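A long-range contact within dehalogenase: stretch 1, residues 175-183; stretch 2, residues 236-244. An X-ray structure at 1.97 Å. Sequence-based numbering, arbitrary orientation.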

# COMPACT_ATOMS: atom_id res chain seq x y z
N ASN A 175 -8.72 12.50 6.73
CA ASN A 175 -7.54 11.62 6.95
C ASN A 175 -7.76 10.74 8.20
O ASN A 175 -8.67 10.98 9.03
N ALA A 176 -6.86 9.75 8.38
CA ALA A 176 -6.83 8.97 9.61
C ALA A 176 -5.42 8.91 10.11
O ALA A 176 -4.44 9.01 9.30
N VAL A 177 -5.26 8.71 11.39
CA VAL A 177 -3.92 8.42 11.95
C VAL A 177 -4.03 6.95 12.42
O VAL A 177 -4.88 6.61 13.18
N GLY A 178 -3.17 6.10 11.91
CA GLY A 178 -3.12 4.70 12.19
C GLY A 178 -2.16 4.47 13.33
O GLY A 178 -0.97 4.24 13.11
N SER A 179 -2.63 4.66 14.51
CA SER A 179 -1.75 4.47 15.69
C SER A 179 -1.46 3.03 16.03
O SER A 179 -2.25 2.12 15.79
N ASN A 180 -0.28 2.79 16.61
CA ASN A 180 -0.07 1.56 17.39
C ASN A 180 1.15 1.82 18.33
O ASN A 180 1.99 2.64 18.08
N TYR A 181 1.19 1.08 19.44
CA TYR A 181 2.23 1.16 20.43
C TYR A 181 2.38 2.55 21.03
O TYR A 181 3.53 2.92 21.32
N VAL A 182 1.28 3.31 21.17
CA VAL A 182 1.28 4.63 21.78
C VAL A 182 0.66 4.48 23.17
O VAL A 182 -0.46 3.92 23.27
N GLU A 183 1.39 4.93 24.20
CA GLU A 183 0.86 4.95 25.59
C GLU A 183 -0.51 5.57 25.53
O GLU A 183 -0.67 6.72 25.12
N VAL A 236 -4.18 7.52 5.33
CA VAL A 236 -4.05 6.87 6.66
C VAL A 236 -2.56 6.91 7.08
O VAL A 236 -1.75 6.21 6.46
N LEU A 237 -2.20 7.81 7.99
CA LEU A 237 -0.85 8.11 8.41
C LEU A 237 -0.45 7.17 9.56
O LEU A 237 -0.91 7.30 10.72
N PRO A 238 0.43 6.20 9.28
CA PRO A 238 0.93 5.31 10.34
C PRO A 238 1.75 6.00 11.40
O PRO A 238 2.62 6.86 11.11
N HIS A 239 1.41 5.71 12.64
CA HIS A 239 2.01 6.34 13.79
C HIS A 239 2.26 5.25 14.82
O HIS A 239 1.62 5.13 15.77
N ALA A 240 3.32 4.47 14.52
CA ALA A 240 3.62 3.27 15.25
C ALA A 240 5.08 2.97 15.33
O ALA A 240 5.44 1.81 15.41
N GLY A 241 5.94 4.00 15.37
CA GLY A 241 7.33 3.80 15.57
C GLY A 241 8.07 3.00 14.51
O GLY A 241 9.05 2.37 14.79
N GLY A 242 7.51 2.97 13.33
CA GLY A 242 8.04 2.14 12.22
C GLY A 242 7.46 0.70 12.09
O GLY A 242 7.79 0.01 11.15
N TRP A 243 6.58 0.33 13.00
CA TRP A 243 6.03 -1.03 13.03
C TRP A 243 5.19 -1.25 11.75
O TRP A 243 5.13 -2.39 11.27
N ALA A 244 4.61 -0.19 11.16
CA ALA A 244 3.95 -0.20 9.81
C ALA A 244 4.26 1.13 9.02
O ALA A 244 4.64 2.08 9.97

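Residues 175-179 and 236-239 run as neighbouring parallel strands, their axes 23° apart in direction and 4.3 Å apart at closest approach. The register follows from the CA pairs, 4.6 Å for Ala176 CA to Val236 CA and 4.6 Å for Ser179 CA to His239 CA, and from four alternating hydrogen bonds: Leu237 N to Ala176 O (2.9 Å), Gly178 N to Leu237 O (2.8 Å), His239 N to Gly178 O (2.8 Å) and Asn180 N to His239 O (3.1 Å). Pro238, which has no amide hydrogen, falls at a position where this ladder asks for none; its CA instead lies 3.5 Å from Gly178 O in a CA-H...O contact.

Because side chains alternate along the strands, the paired residues sort onto two faces. Ala176, Val236 and Pro238 share one, joined there by Gly178, which contributes no side chain. Val236 is t (chi1 176°), and its CG2 reaches Ala176 CB at 4.1 Å, while its CG1 lies 4.3 Å from Gly178 N. A CB modelled on Gly178 would come 3.5 Å from Val236 CG1, a tight fit, so the bare glycine backbone leaves room for that methyl.

The other face carries Val177, Leu237, Ser179 and His239. Val177 is t (chi1 176°), which brings CG1 to 3.6 Å from His239 CB, so that its contact is diagonal, with the residue two positions beyond its bridge partner Leu237, the next side chain along on the same face. Leu237 itself has chi1 171° (t) and chi2 41° (p). His239 loses more area to the opposite stretch than any other residue here, 74 Å². With chi1 -173° (t) and chi2 -82°, its imidazole has Val182 CG2 at its edge, 3.6 Å from ND1. Val182 points toward the second stretch and is also t (chi1 177°). The Ser179 hydroxyl, placed by chi1 -163° (t), does not satisfy the ring: OG to ND1 of His239 is 4.2 Å, too long for a hydrogen bond. His239 ND1 is accordingly buried without a polar partner in the model.

Past the strands, the packing becomes aromatic. Tyr181 and Trp243 both direct their CA-to-CB bonds toward the opposite stretch. Tyr181 is m (chi1 -62°, chi2 -72°) and Trp243 is t (chi1 178°, chi2 93°), and these settings bring the tyrosine edge to the indole face: Tyr181 CE2 is 3.5 Å from Trp243 CD1, the ring centroids (five-membered ring of the indole) are 4.8 Å apart and the planes meet at 67°. The type I' turn from Ala240 to Trp243, closed by Trp243 N to Ala240 O (3.0 Å), carries the chain round to the tryptophan. Asn180 starts sideways, but chi1 -153° (t) brings its end nearer, and its amide group lies over the indole face. Closer to the backbone, its CB meets Ala240 CB at 3.8 Å. Across the whole contact, 565 Å² is buried, and every hydrogen bond between the stretches joins backbone atoms.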

# COMPACT_ATOMS: atom_id res chain seq x y z
CB ASN A 175 -6.31 12.50 7.19
CG ASN A 175 -5.93 13.29 5.97
OD1 ASN A 175 -6.03 14.57 5.98
ND2 ASN A 175 -5.62 12.68 4.92
CB ALA A 176 -7.31 7.57 9.38
CB VAL A 177 -3.59 9.31 13.15
CG1 VAL A 177 -2.21 8.86 13.74
CG2 VAL A 177 -3.44 10.77 12.70
CB SER A 179 -2.38 5.09 16.96
OG SER A 179 -1.44 5.29 18.01
CB ASN A 180 0.24 0.30 16.48
CG ASN A 180 -0.18 -1.11 17.12
OD1 ASN A 180 0.01 -2.18 16.47
ND2 ASN A 180 -0.64 -1.10 18.31
CB TYR A 181 3.58 0.65 19.84
CG TYR A 181 3.46 -0.79 19.45
CD1 TYR A 181 3.40 -1.71 20.44
CD2 TYR A 181 3.41 -1.21 18.15
CE1 TYR A 181 3.24 -3.04 20.18
CE2 TYR A 181 3.24 -2.53 17.83
CZ TYR A 181 3.18 -3.49 18.86
OH TYR A 181 2.96 -4.86 18.63
CB VAL A 182 0.51 5.67 21.02
CG1 VAL A 182 0.50 7.00 21.80
CG2 VAL A 182 1.06 5.85 19.63
CB GLU A 183 1.74 5.75 26.51
CG GLU A 183 3.12 5.12 26.59
CD GLU A 183 4.14 5.98 27.39
OE1 GLU A 183 3.77 7.07 27.87
OE2 GLU A 183 5.29 5.53 27.50
CB VAL A 236 -4.53 5.40 6.59
CG1 VAL A 236 -4.25 4.78 7.98
CG2 VAL A 236 -5.98 5.39 6.20
CB LEU A 237 -0.75 9.55 8.81
CG LEU A 237 0.45 10.15 9.47
CD1 LEU A 237 1.64 9.62 8.83
CD2 LEU A 237 0.38 11.69 9.36
CB PRO A 238 1.74 4.26 9.59
CG PRO A 238 1.39 4.56 8.17
CD PRO A 238 1.16 5.99 8.05
CB HIS A 239 1.07 7.41 14.33
CG HIS A 239 1.67 8.23 15.40
ND1 HIS A 239 1.70 7.80 16.70
CD2 HIS A 239 2.31 9.43 15.37
CE1 HIS A 239 2.29 8.74 17.45
NE2 HIS A 239 2.64 9.75 16.68
CB ALA A 240 2.92 2.13 14.56
CB TRP A 243 5.24 -1.22 14.31
CG TRP A 243 4.59 -2.51 14.48
CD1 TRP A 243 5.09 -3.63 15.13
CD2 TRP A 243 3.23 -2.84 14.10
NE1 TRP A 243 4.18 -4.64 15.06
CE2 TRP A 243 3.01 -4.18 14.51
CE3 TRP A 243 2.20 -2.12 13.43
CZ2 TRP A 243 1.82 -4.86 14.27
CZ3 TRP A 243 0.97 -2.80 13.18
CH2 TRP A 243 0.80 -4.15 13.64
CB ALA A 244 2.50 -0.27 10.03